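Local structure of probable 2-oxoglutarate-dependent dioxygenase At5g05600 (Arabidopsis thaliana, 6LSV) at residues 173-178 with 233-238; 66-71 with 76-81; 87-92 with 162-167. The protein hydroxylates the plant hormone jasmonate at its C-12 position, using iron(II), 2-oxoglutarate and molecular oxygen and yielding 12-hydroxyjasmonate, succinate and carbon dioxide. All coordinates share one frame; numbering follows the deposited sequence.

Two of the contacts lie on the same sheet, the main sheet of the dioxygenase core: interaction 1 uses its central strand 233-237 and interaction 2 its strand 77-81, with strand 263-267 between them, and their centres lie about 13 Å apart. Interactions 1 and 3 share helix 161-186, at centres about 14 Å apart, and they touch where Leu237 CD2 comes within 3.4 Å of Met90 O. Interactions 2 and 3 are about 25 Å apart, centre to centre. Interaction 1 alone includes residues of the 2-oxoglutarate pocket; the side chains of Ile235 and, in interaction 2, Phe77 each lie about 11 Å from the iron. Interaction 3 is remote from the iron, cosubstrate and jasmonate sites.

Interaction 1 of 3, residues 173-178 with 233-238; sequences VKLSGR and MTILLP. With AKG (2-oxoglutaric acid), chain C.
Leu175 and Ile235 make the apolar part of this contact between helix 161-186 and strand 233-237. The delta methyl of the isoleucine, CD1, reaches the helix and lies 4.0 Å from Leu175 CD2, the two side chains crossing at a slant. Ile235 CD1 stands anti to CA (chi2 176°), which carries it away from the strand to the place where it meets both Leu175 and Ser176. Met233 also reaches the helix, its CE 4.4 Å from Ser176 CB. The patch is small, 162 Å² in all, but buried, and Phe263 of the adjoining strand completes it by touching both Leu175 and Ile235.

No hydrogen bond joins helix to strand. Ser176 OG, turned beside its own backbone N (chi1 -47°), bonds within its own helix, to Leu172 O one turn back, so that a buried hydroxyl can face the Ile235 methyl without needing a partner from the strand. The strand is held by backbone bonds on two sides, for instance Ile235 with Phe299 and Leu236 with Ile264.

Ligand contacts come from the other face of the strand. Both methyls of Leu236 lie against the 2-oxoglutarate chain, CD1 and CD2 each 3.7 Å from its methylene C4, and Pro238 CB is 3.9 Å from carboxylate oxygen O3. Thr234 OG1 bonds to OD2 of the iron ligand Asp229, a second-shell link that probably helps to orient that carboxylate.

The axes of 173-178 and 233-237 come within 10.0 Å, their N-to-C directions 128° apart. A strand with one face on a long helix and the other on cosubstrate is characteristic of the major sheet of the double-stranded beta-helix (jelly-roll) core of 2-oxoglutarate dioxygenases.

Interaction 2 of 3, residues 66-71 with 76-81; sequences ARISEA and GFFQVV
Ala71 packs against Phe77 and Phe78 in the tight part of the contact between helix 63-74 and strand 77-81. Its CB points at the strand and lies 3.3 Å from Phe77 O, and at the root of the Phe78 side chain Ala71 CB meets Phe78 CB at 3.9 Å. Ile68 extends this packing: its branch methyl CG2 sits over one face of the Phe78 ring, 4.2 Å from the centroid and 12° off the normal, a CH-pi contact made almost straight down. With Phe78 CG between the backbone N and the carbonyl carbon (chi1 58°), one ring face is presented to Ile68 CG2. Ile48 of strand 47-49 touches both Ile68 and Phe78, and Val182 of helix 161-186 lies against Ile68.

Where the chain turns from helix to strand, Gly76 N donates to Ala71 O at 2.6 Å. Gly76 takes a positive phi of 75°, a value that favours glycine, as the first residue to leave helical geometry.

The outer surface of the helix is looser: Arg67 and Glu70 are exposed, and neither makes contact with the strand. The chemistry of the joint is thus mainly apolar, methyl-to-ring and alanine packing plus one backbone hydrogen bond at the turn.

Interaction 3 of 3, residues 87-92 with 162-167; sequences PELMDA and REVIDE
Ala92 N donates to Glu88 O at 2.9 Å, an ordinary helical bond within helix 87-102 that comes just where Ala92 meets Val164 of helix 161-186. The contact is a helix-helix packing on the periphery of the jelly-roll dioxygenase fold, with the short segments crossing at -126° and their axes 10.1 Å apart. No hydrogen bond passes between the two segments.

Val164 carries most of the contact on its helix. Its CG1 is held anti to the backbone N (chi1 -178°), a setting that pushes this methyl between Ala92 and Leu89: it stands 3.9 Å from Ala92 C, while Ala92 CB is slightly farther, at 4.2 Å. The small alanine is consistent with the near approach of the backbones, the CA atoms of Ala92 and Val164 being 7.1 Å apart. Farther along helix 87-102, Ala93 and Asn96 also touch Val164.

Leu89, the buried member of the group, runs past Val164 in the opposite sense, with its CD1 4.0 Å from Val164 CG1. The carboxylate of the exposed Glu167 lies across the two Leu89 methyls and forms a rim to the apolar patch.

Two nearby carboxylates have partners away from the interface: Asp91 makes a salt bridge to Arg94 and a hydrogen bond to His261, and Asp166 pairs with Lys149. The joint between the helices rests on methyl packing, and at its outer edge each carboxylate oxygen faces a different methyl: Glu167 OE1 lies 3.7 Å from Leu89 CD1, and Glu167 OE2 lies 3.9 Å from Leu89 CD2.

Interaction 1 of 3, residues 173-178 with 233-238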
ATOM      1  N   VAL A 173       3.239   7.679  11.363  1.00 25.62           N
ATOM      2  CA  VAL A 173       2.095   8.551  11.617  1.00 25.63           C
ATOM      3  C   VAL A 173       2.548  10.005  11.679  1.00 34.01           C
ATOM      4  O   VAL A 173       1.904  10.898  11.111  1.00 30.28           O
ATOM      5  CB  VAL A 173       1.370   8.119  12.906  1.00 26.85           C
ATOM      6  CG1 VAL A 173       0.479   9.240  13.429  1.00 19.10           C
ATOM      7  CG2 VAL A 173       0.550   6.860  12.660  1.00 22.56           C
ATOM      8  N   LYS A 174       3.676  10.264  12.351  1.00 32.00           N
ATOM      9  CA  LYS A 174       4.225  11.617  12.409  1.00 31.76           C
ATOM     10  C   LYS A 174       4.641  12.103  11.025  1.00 30.20           C
ATOM     11  O   LYS A 174       4.365  13.247  10.645  1.00 36.75           O
ATOM     12  CB  LYS A 174       5.422  11.657  13.363  1.00 37.45           C
ATOM     13  CG  LYS A 174       5.072  11.533  14.835  1.00 41.32           C
ATOM     14  CD  LYS A 174       6.324  11.555  15.699  1.00 40.26           C
ATOM     15  CE  LYS A 174       6.022  11.118  17.124  1.00 46.85           C
ATOM     16  NZ  LYS A 174       7.087  10.237  17.684  1.00 51.82           N
ATOM     17  N   LEU A 175       5.326  11.247  10.265  1.00 28.19           N
ATOM     18  CA  LEU A 175       5.763  11.624   8.927  1.00 26.89           C
ATOM     19  C   LEU A 175       4.573  11.918   8.021  1.00 33.65           C
ATOM     20  O   LEU A 175       4.618  12.849   7.209  1.00 33.39           O
ATOM     21  CB  LEU A 175       6.634  10.513   8.338  1.00 29.70           C
ATOM     22  CG  LEU A 175       6.988  10.570   6.850  1.00 33.72           C
ATOM     23  CD1 LEU A 175       7.723  11.865   6.505  1.00 25.17           C
ATOM     24  CD2 LEU A 175       7.809   9.350   6.452  1.00 25.92           C
ATOM     25  N   SER A 176       3.495  11.140   8.148  1.00 29.09           N
ATOM     26  CA  SER A 176       2.326  11.375   7.309  1.00 34.24           C
ATOM     27  C   SER A 176       1.727  12.751   7.571  1.00 30.41           C
ATOM     28  O   SER A 176       1.351  13.458   6.629  1.00 25.22           O
ATOM     29  CB  SER A 176       1.276  10.285   7.531  1.00 25.15           C
ATOM     30  OG  SER A 176       1.842   8.986   7.503  1.00 25.50           O
ATOM     31  N   GLY A 177       1.633  13.149   8.843  1.00 30.85           N
ATOM     32  CA  GLY A 177       1.068  14.452   9.157  1.00 31.41           C
ATOM     33  C   GLY A 177       1.822  15.588   8.495  1.00 31.62           C
ATOM     34  O   GLY A 177       1.218  16.542   7.998  1.00 33.01           O
ATOM     35  N   ARG A 178       3.153  15.492   8.466  1.00 35.25           N
ATOM     36  CA  ARG A 178       3.959  16.498   7.782  1.00 33.62           C
ATOM     37  C   ARG A 178       3.755  16.439   6.273  1.00 28.26           C
ATOM     38  O   ARG A 178       3.689  17.480   5.609  1.00 35.40           O
ATOM     39  CB  ARG A 178       5.436  16.312   8.137  1.00 32.69           C
ATOM     40  CG  ARG A 178       5.804  16.878   9.512  1.00 46.54           C
ATOM     41  CD  ARG A 178       6.563  15.877  10.373  1.00 46.63           C
ATOM     42  NE  ARG A 178       7.045  16.487  11.614  1.00 59.46           N
ATOM     43  CZ  ARG A 178       6.313  16.637  12.718  1.00 58.15           C
ATOM     44  NH1 ARG A 178       5.057  16.204  12.751  1.00 56.22           N
ATOM     45  NH2 ARG A 178       6.839  17.212  13.793  1.00 50.82           N
ATOM     46  N   MET A 233      -3.101   7.955   1.803  1.00 19.26           N
ATOM     47  CA  MET A 233      -1.770   7.848   1.230  1.00 19.48           C
ATOM     48  C   MET A 233      -1.079   6.621   1.800  1.00 25.13           C
ATOM     49  O   MET A 233      -1.388   6.168   2.907  1.00 23.45           O
ATOM     50  CB  MET A 233      -0.911   9.094   1.494  1.00 25.76           C
ATOM     51  CG  MET A 233      -0.936   9.599   2.923  1.00 33.25           C
ATOM     52  SD  MET A 233       0.288  10.896   3.206  1.00 35.20           S
ATOM     53  CE  MET A 233       1.802   9.940   3.198  1.00 36.41           C
ATOM     54  N   THR A 234      -0.144   6.079   1.027  1.00 25.29           N
ATOM     55  CA  THR A 234       0.665   4.947   1.445  1.00 25.42           C
ATOM     56  C   THR A 234       2.115   5.386   1.576  1.00 26.42           C
ATOM     57  O   THR A 234       2.654   6.044   0.679  1.00 24.75           O
ATOM     58  CB  THR A 234       0.559   3.787   0.451  1.00 25.61           C
ATOM     59  OG1 THR A 234      -0.820   3.461   0.234  1.00 29.46           O
ATOM     60  CG2 THR A 234       1.288   2.556   0.983  1.00 24.95           C
ATOM     61  N   ILE A 235       2.734   5.038   2.697  1.00 22.79           N
ATOM     62  CA  ILE A 235       4.173   5.175   2.870  1.00 23.30           C
ATOM     63  C   ILE A 235       4.761   3.781   2.705  1.00 23.34           C
ATOM     64  O   ILE A 235       4.535   2.897   3.539  1.00 26.64           O
ATOM     65  CB  ILE A 235       4.532   5.803   4.224  1.00 24.94           C
ATOM     66  CG1 ILE A 235       3.972   7.224   4.310  1.00 19.22           C
ATOM     67  CG2 ILE A 235       6.043   5.847   4.416  1.00 21.69           C
ATOM     68  CD1 ILE A 235       4.188   7.891   5.645  1.00 18.83           C
ATOM     69  N   LEU A 236       5.493   3.577   1.614  1.00 20.50           N
ATOM     70  CA  LEU A 236       5.971   2.263   1.205  1.00 21.01           C
ATOM     71  C   LEU A 236       7.467   2.157   1.460  1.00 26.66           C
ATOM     72  O   LEU A 236       8.241   3.012   1.013  1.00 25.78           O
ATOM     73  CB  LEU A 236       5.664   2.023  -0.277  1.00 26.25           C
ATOM     74  CG  LEU A 236       6.105   0.737  -0.981  1.00 25.25           C
ATOM     75  CD1 LEU A 236       5.551  -0.496  -0.285  1.00 21.02           C
ATOM     76  CD2 LEU A 236       5.660   0.769  -2.438  1.00 23.56           C
ATOM     77  N   LEU A 237       7.871   1.112   2.184  1.00 26.61           N
ATOM     78  CA  LEU A 237       9.282   0.780   2.357  1.00 24.52           C
ATOM     79  C   LEU A 237       9.569  -0.448   1.506  1.00 21.73           C
ATOM     80  O   LEU A 237       9.387  -1.585   1.963  1.00 27.52           O
ATOM     81  CB  LEU A 237       9.629   0.522   3.824  1.00 22.10           C
ATOM     82  CG  LEU A 237      11.106   0.211   4.088  1.00 24.83           C
ATOM     83  CD1 LEU A 237      12.000   1.224   3.384  1.00 25.07           C
ATOM     84  CD2 LEU A 237      11.404   0.181   5.582  1.00 23.31           C
ATOM     85  N   PRO A 238       9.994  -0.280   0.261  1.00 26.35           N
ATOM     86  CA  PRO A 238      10.241  -1.439  -0.595  1.00 26.76           C
ATOM     87  C   PRO A 238      11.527  -2.148  -0.204  1.00 26.19           C
ATOM     88  O   PRO A 238      12.391  -1.599   0.480  1.00 31.69           O
ATOM     89  CB  PRO A 238      10.347  -0.832  -1.999  1.00 29.92           C
ATOM     90  CG  PRO A 238      10.796   0.569  -1.769  1.00 24.13           C
ATOM     91  CD  PRO A 238      10.270   0.996  -0.424  1.00 25.84           C
TER
HETATM   92  C1  AKG C 401       1.513  -2.639  -1.511  1.00 34.61           C
HETATM   93  O1  AKG C 401       1.095  -1.467  -1.339  1.00 27.05           O
HETATM   94  O2  AKG C 401       1.009  -3.578  -0.837  1.00 45.55           O
HETATM   95  C2  AKG C 401       2.605  -2.904  -2.554  1.00 40.34           C
HETATM   96  O5  AKG C 401       2.377  -2.657  -3.691  1.00 41.48           O
HETATM   97  C3  AKG C 401       3.977  -3.477  -2.173  1.00 29.82           C
HETATM   98  C4  AKG C 401       5.053  -2.832  -3.052  1.00 37.32           C
HETATM   99  C5  AKG C 401       6.342  -3.655  -3.036  1.00 30.38           C
HETATM  100  O3  AKG C 401       7.462  -3.104  -3.204  1.00 16.58           O
HETATM  101  O4  AKG C 401       6.280  -4.896  -2.856  1.00 36.40           O

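Interaction 2 of 3, residues 66-71 with 76-81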
ATOM      1  N   ALA A  66       7.275  22.597  -6.403  1.00 40.01           N
ATOM      2  CA  ALA A  66       6.784  22.369  -7.755  1.00 46.11           C
ATOM      3  C   ALA A  66       6.994  20.920  -8.178  1.00 40.75           C
ATOM      4  O   ALA A  66       6.140  20.337  -8.855  1.00 44.36           O
ATOM      5  CB  ALA A  66       7.466  23.325  -8.732  1.00 38.70           C
ATOM      6  N   ARG A  67       8.115  20.316  -7.775  1.00 42.46           N
ATOM      7  CA  ARG A  67       8.391  18.935  -8.162  1.00 41.73           C
ATOM      8  C   ARG A  67       7.453  17.966  -7.455  1.00 38.19           C
ATOM      9  O   ARG A  67       6.919  17.040  -8.077  1.00 33.38           O
ATOM     10  CB  ARG A  67       9.846  18.577  -7.866  1.00 36.91           C
ATOM     11  CG  ARG A  67      10.856  19.309  -8.722  1.00 47.11           C
ATOM     12  CD  ARG A  67      12.234  19.223  -8.094  1.00 51.54           C
ATOM     13  NE  ARG A  67      12.489  17.894  -7.546  1.00 50.16           N
ATOM     14  CZ  ARG A  67      13.593  17.192  -7.777  1.00 55.72           C
ATOM     15  NH1 ARG A  67      14.547  17.697  -8.547  1.00 56.48           N
ATOM     16  NH2 ARG A  67      13.746  15.987  -7.239  1.00 49.44           N
ATOM     17  N   ILE A  68       7.252  18.159  -6.148  1.00 34.74           N
ATOM     18  CA  ILE A  68       6.324  17.317  -5.397  1.00 32.83           C
ATOM     19  C   ILE A  68       4.932  17.387  -6.012  1.00 34.15           C
ATOM     20  O   ILE A  68       4.286  16.361  -6.258  1.00 32.28           O
ATOM     21  CB  ILE A  68       6.294  17.742  -3.919  1.00 36.29           C
ATOM     22  CG1 ILE A  68       7.656  17.533  -3.255  1.00 36.29           C
ATOM     23  CG2 ILE A  68       5.211  16.985  -3.168  1.00 34.66           C
ATOM     24  CD1 ILE A  68       7.691  18.043  -1.834  1.00 33.20           C
ATOM     25  N   SER A  69       4.448  18.606  -6.265  1.00 37.31           N
ATOM     26  CA  SER A  69       3.132  18.762  -6.868  1.00 32.36           C
ATOM     27  C   SER A  69       3.113  18.236  -8.296  1.00 29.52           C
ATOM     28  O   SER A  69       2.096  17.688  -8.737  1.00 30.38           O
ATOM     29  CB  SER A  69       2.706  20.228  -6.836  1.00 33.64           C
ATOM     30  OG  SER A  69       1.845  20.522  -7.922  1.00 41.11           O
ATOM     31  N   GLU A  70       4.222  18.377  -9.027  1.00 29.20           N
ATOM     32  CA  GLU A  70       4.294  17.778 -10.355  1.00 35.47           C
ATOM     33  C   GLU A  70       4.208  16.257 -10.280  1.00 35.84           C
ATOM     34  O   GLU A  70       3.599  15.621 -11.147  1.00 34.85           O
ATOM     35  CB  GLU A  70       5.577  18.208 -11.060  1.00 38.06           C
ATOM     36  CG  GLU A  70       5.461  18.301 -12.577  1.00 53.65           C
ATOM     37  CD  GLU A  70       4.514  19.401 -13.038  1.00 65.20           C
ATOM     38  OE1 GLU A  70       3.309  19.118 -13.218  1.00 59.77           O
ATOM     39  OE2 GLU A  70       4.976  20.550 -13.226  1.00 56.51           O
ATOM     40  N   ALA A  71       4.807  15.658  -9.246  1.00 27.53           N
ATOM     41  CA  ALA A  71       4.767  14.207  -9.104  1.00 26.33           C
ATOM     42  C   ALA A  71       3.364  13.731  -8.738  1.00 31.57           C
ATOM     43  O   ALA A  71       2.862  12.748  -9.301  1.00 26.36           O
ATOM     44  CB  ALA A  71       5.782  13.752  -8.055  1.00 20.14           C
ATOM     45  N   GLY A  76       1.580  10.527  -9.314  1.00 24.99           N
ATOM     46  CA  GLY A  76       0.919  10.053  -8.119  1.00 27.74           C
ATOM     47  C   GLY A  76       1.819   9.389  -7.106  1.00 27.84           C
ATOM     48  O   GLY A  76       1.334   8.599  -6.290  1.00 23.30           O
ATOM     49  N   PHE A  77       3.118   9.678  -7.136  1.00 24.34           N
ATOM     50  CA  PHE A  77       4.048   9.141  -6.153  1.00 26.65           C
ATOM     51  C   PHE A  77       5.336   9.948  -6.205  1.00 28.91           C
ATOM     52  O   PHE A  77       5.669  10.542  -7.234  1.00 29.99           O
ATOM     53  CB  PHE A  77       4.337   7.650  -6.396  1.00 25.74           C
ATOM     54  CG  PHE A  77       5.166   7.378  -7.625  1.00 30.61           C
ATOM     55  CD1 PHE A  77       4.570   7.290  -8.875  1.00 25.42           C
ATOM     56  CD2 PHE A  77       6.540   7.204  -7.528  1.00 27.57           C
ATOM     57  CE1 PHE A  77       5.328   7.038 -10.006  1.00 23.32           C
ATOM     58  CE2 PHE A  77       7.305   6.953  -8.658  1.00 26.78           C
ATOM     59  CZ  PHE A  77       6.695   6.871  -9.897  1.00 25.58           C
ATOM     60  N   PHE A  78       6.047   9.968  -5.079  1.00 22.33           N
ATOM     61  CA  PHE A  78       7.356  10.599  -4.997  1.00 27.78           C
ATOM     62  C   PHE A  78       8.151   9.926  -3.885  1.00 23.88           C
ATOM     63  O   PHE A  78       7.595   9.246  -3.019  1.00 20.74           O
ATOM     64  CB  PHE A  78       7.253  12.120  -4.776  1.00 24.32           C
ATOM     65  CG  PHE A  78       6.500  12.520  -3.535  1.00 21.19           C
ATOM     66  CD1 PHE A  78       5.124  12.367  -3.455  1.00 27.23           C
ATOM     67  CD2 PHE A  78       7.166  13.073  -2.457  1.00 23.73           C
ATOM     68  CE1 PHE A  78       4.430  12.739  -2.317  1.00 24.12           C
ATOM     69  CE2 PHE A  78       6.477  13.452  -1.317  1.00 26.90           C
ATOM     70  CZ  PHE A  78       5.108  13.282  -1.248  1.00 25.25           C
ATOM     71  N   GLN A  79       9.466  10.114  -3.926  1.00 24.38           N
ATOM     72  CA  GLN A  79      10.396   9.446  -3.027  1.00 26.67           C
ATOM     73  C   GLN A  79      11.052  10.483  -2.126  1.00 29.43           C
ATOM     74  O   GLN A  79      11.568  11.494  -2.614  1.00 34.35           O
ATOM     75  CB  GLN A  79      11.450   8.677  -3.826  1.00 29.52           C
ATOM     76  CG  GLN A  79      12.288   7.711  -3.019  1.00 32.49           C
ATOM     77  CD  GLN A  79      13.205   6.880  -3.894  1.00 36.50           C
ATOM     78  OE1 GLN A  79      13.462   5.710  -3.605  1.00 33.65           O
ATOM     79  NE2 GLN A  79      13.697   7.478  -4.976  1.00 25.01           N
ATOM     80  N   VAL A  80      11.039  10.233  -0.818  1.00 26.16           N
ATOM     81  CA  VAL A  80      11.517  11.196   0.168  1.00 24.37           C
ATOM     82  C   VAL A  80      12.723  10.623   0.902  1.00 28.28           C
ATOM     83  O   VAL A  80      12.726   9.451   1.294  1.00 28.56           O
ATOM     84  CB  VAL A  80      10.405  11.601   1.155  1.00 23.31           C
ATOM     85  CG1 VAL A  80       9.227  12.172   0.402  1.00 29.22           C
ATOM     86  CG2 VAL A  80       9.954  10.415   1.997  1.00 22.33           C
ATOM     87  N   VAL A  81      13.753  11.454   1.064  1.00 32.61           N
ATOM     88  CA  VAL A  81      14.905  11.163   1.905  1.00 25.41           C
ATOM     89  C   VAL A  81      14.951  12.206   3.015  1.00 29.93           C
ATOM     90  O   VAL A  81      14.292  13.246   2.946  1.00 33.65           O
ATOM     91  CB  VAL A  81      16.230  11.158   1.111  1.00 26.29           C
ATOM     92  CG1 VAL A  81      16.154  10.197  -0.063  1.00 27.60           C
ATOM     93  CG2 VAL A  81      16.559  12.553   0.628  1.00 24.72           C
TER

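Interaction 3 of 3, residues 87-92 with 162-167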
ATOM      1  N   PRO A  87      17.255   5.358  10.006  1.00 32.54           N
ATOM      2  CA  PRO A  87      17.581   4.256   9.085  1.00 29.85           C
ATOM      3  C   PRO A  87      17.668   2.900   9.760  1.00 34.65           C
ATOM      4  O   PRO A  87      17.245   1.898   9.170  1.00 34.12           O
ATOM      5  CB  PRO A  87      18.933   4.690   8.506  1.00 23.92           C
ATOM      6  CG  PRO A  87      18.860   6.159   8.519  1.00 24.80           C
ATOM      7  CD  PRO A  87      18.124   6.524   9.785  1.00 26.46           C
ATOM      8  N   GLU A  88      18.204   2.832  10.982  1.00 33.39           N
ATOM      9  CA  GLU A  88      18.251   1.546  11.667  1.00 32.30           C
ATOM     10  C   GLU A  88      16.853   1.046  12.001  1.00 34.51           C
ATOM     11  O   GLU A  88      16.619  -0.167  12.006  1.00 35.01           O
ATOM     12  CB  GLU A  88      19.105   1.633  12.934  1.00 32.59           C
ATOM     13  CG  GLU A  88      18.718   2.759  13.870  1.00 42.37           C
ATOM     14  CD  GLU A  88      19.543   4.012  13.651  1.00 49.73           C
ATOM     15  OE1 GLU A  88      19.736   4.763  14.631  1.00 52.72           O
ATOM     16  OE2 GLU A  88      19.999   4.248  12.508  1.00 38.98           O
ATOM     17  N   LEU A  89      15.916   1.955  12.276  1.00 29.90           N
ATOM     18  CA  LEU A  89      14.536   1.536  12.504  1.00 29.17           C
ATOM     19  C   LEU A  89      13.906   1.009  11.220  1.00 31.65           C
ATOM     20  O   LEU A  89      13.177   0.010  11.245  1.00 34.97           O
ATOM     21  CB  LEU A  89      13.716   2.695  13.073  1.00 27.44           C
ATOM     22  CG  LEU A  89      12.226   2.423  13.300  1.00 27.66           C
ATOM     23  CD1 LEU A  89      12.029   1.273  14.275  1.00 25.31           C
ATOM     24  CD2 LEU A  89      11.521   3.678  13.794  1.00 24.72           C
ATOM     25  N   MET A  90      14.184   1.666  10.089  1.00 29.38           N
ATOM     26  CA  MET A  90      13.662   1.201   8.808  1.00 28.20           C
ATOM     27  C   MET A  90      14.129  -0.214   8.503  1.00 28.57           C
ATOM     28  O   MET A  90      13.348  -1.047   8.032  1.00 29.39           O
ATOM     29  CB  MET A  90      14.092   2.149   7.689  1.00 23.89           C
ATOM     30  CG  MET A  90      13.638   3.583   7.870  1.00 23.42           C
ATOM     31  SD  MET A  90      14.275   4.640   6.560  1.00 32.02           S
ATOM     32  CE  MET A  90      13.256   4.134   5.179  1.00 24.56           C
ATOM     33  N   ASP A  91      15.402  -0.503   8.767  1.00 33.70           N
ATOM     34  CA  ASP A  91      15.937  -1.827   8.475  1.00 35.16           C
ATOM     35  C   ASP A  91      15.501  -2.852   9.516  1.00 29.44           C
ATOM     36  O   ASP A  91      15.241  -4.012   9.175  1.00 27.40           O
ATOM     37  CB  ASP A  91      17.460  -1.761   8.381  1.00 28.13           C
ATOM     38  CG  ASP A  91      17.933  -0.785   7.318  1.00 33.69           C
ATOM     39  OD1 ASP A  91      17.493  -0.910   6.156  1.00 40.11           O
ATOM     40  OD2 ASP A  91      18.743   0.105   7.642  1.00 41.30           O
ATOM     41  N   ALA A  92      15.413  -2.447  10.786  1.00 25.95           N
ATOM     42  CA  ALA A  92      14.926  -3.362  11.813  1.00 30.27           C
ATOM     43  C   ALA A  92      13.500  -3.801  11.516  1.00 34.39           C
ATOM     44  O   ALA A  92      13.146  -4.969  11.717  1.00 31.33           O
ATOM     45  CB  ALA A  92      15.014  -2.709  13.192  1.00 27.81           C
ATOM     46  N   ARG A 162       7.059  -6.667  17.981  1.00 28.38           N
ATOM     47  CA  ARG A 162       5.950  -5.817  18.402  1.00 33.15           C
ATOM     48  C   ARG A 162       6.428  -4.447  18.857  1.00 31.72           C
ATOM     49  O   ARG A 162       5.709  -3.456  18.693  1.00 33.66           O
ATOM     50  CB  ARG A 162       5.154  -6.498  19.510  1.00 28.24           C
ATOM     51  CG  ARG A 162       4.515  -7.791  19.067  1.00 26.70           C
ATOM     52  CD  ARG A 162       3.515  -8.272  20.078  1.00 29.99           C
ATOM     53  NE  ARG A 162       2.870  -9.504  19.645  1.00 38.17           N
ATOM     54  CZ  ARG A 162       1.973 -10.166  20.367  1.00 37.31           C
ATOM     55  NH1 ARG A 162       1.613  -9.708  21.557  1.00 33.89           N
ATOM     56  NH2 ARG A 162       1.433 -11.280  19.894  1.00 45.40           N
ATOM     57  N   GLU A 163       7.631  -4.367  19.428  1.00 35.19           N
ATOM     58  CA  GLU A 163       8.174  -3.066  19.794  1.00 39.49           C
ATOM     59  C   GLU A 163       8.649  -2.300  18.567  1.00 35.91           C
ATOM     60  O   GLU A 163       8.560  -1.066  18.534  1.00 32.87           O
ATOM     61  CB  GLU A 163       9.309  -3.241  20.800  1.00 34.47           C
ATOM     62  CG  GLU A 163       8.846  -3.807  22.131  1.00 49.65           C
ATOM     63  CD  GLU A 163       9.992  -4.081  23.087  1.00 64.07           C
ATOM     64  OE1 GLU A 163      10.917  -4.833  22.712  1.00 59.08           O
ATOM     65  OE2 GLU A 163       9.965  -3.544  24.217  1.00 62.93           O
ATOM     66  N   VAL A 164       9.138  -3.010  17.548  1.00 30.35           N
ATOM     67  CA  VAL A 164       9.558  -2.352  16.316  1.00 32.45           C
ATOM     68  C   VAL A 164       8.347  -1.899  15.508  1.00 37.19           C
ATOM     69  O   VAL A 164       8.378  -0.845  14.864  1.00 33.58           O
ATOM     70  CB  VAL A 164      10.473  -3.279  15.498  1.00 31.00           C
ATOM     71  CG1 VAL A 164      10.959  -2.573  14.245  1.00 33.19           C
ATOM     72  CG2 VAL A 164      11.658  -3.724  16.342  1.00 29.20           C
ATOM     73  N   ILE A 165       7.265  -2.684  15.523  1.00 31.82           N
ATOM     74  CA  ILE A 165       6.045  -2.279  14.825  1.00 30.75           C
ATOM     75  C   ILE A 165       5.476  -1.012  15.451  1.00 33.17           C
ATOM     76  O   ILE A 165       5.135  -0.050  14.753  1.00 32.85           O
ATOM     77  CB  ILE A 165       5.008  -3.418  14.834  1.00 33.32           C
ATOM     78  CG1 ILE A 165       5.452  -4.581  13.948  1.00 30.81           C
ATOM     79  CG2 ILE A 165       3.658  -2.910  14.360  1.00 27.90           C
ATOM     80  CD1 ILE A 165       4.717  -5.878  14.260  1.00 28.94           C
ATOM     81  N   ASP A 166       5.371  -0.992  16.784  1.00 34.94           N
ATOM     82  CA  ASP A 166       4.750   0.138  17.470  1.00 34.97           C
ATOM     83  C   ASP A 166       5.521   1.430  17.234  1.00 33.53           C
ATOM     84  O   ASP A 166       4.923   2.490  17.011  1.00 27.70           O
ATOM     85  CB  ASP A 166       4.642  -0.153  18.967  1.00 35.72           C
ATOM     86  CG  ASP A 166       3.439   0.514  19.602  1.00 37.92           C
ATOM     87  OD1 ASP A 166       2.359   0.496  18.979  1.00 39.04           O
ATOM     88  OD2 ASP A 166       3.576   1.062  20.716  1.00 39.86           O
ATOM     89  N   GLU A 167       6.853   1.368  17.280  1.00 37.59           N
ATOM     90  CA  GLU A 167       7.636   2.576  17.057  1.00 34.87           C
ATOM     91  C   GLU A 167       7.639   2.968  15.584  1.00 29.10           C
ATOM     92  O   GLU A 167       7.492   4.150  15.257  1.00 32.47           O
ATOM     93  CB  GLU A 167       9.062   2.386  17.574  1.00 30.96           C
ATOM     94  CG  GLU A 167       9.808   3.699  17.771  1.00 43.33           C
ATOM     95  CD  GLU A 167      11.315   3.538  17.720  1.00 44.86           C
ATOM     96  OE1 GLU A 167      11.799   2.393  17.828  1.00 34.49           O
ATOM     97  OE2 GLU A 167      12.016   4.561  17.562  1.00 55.66           O
TER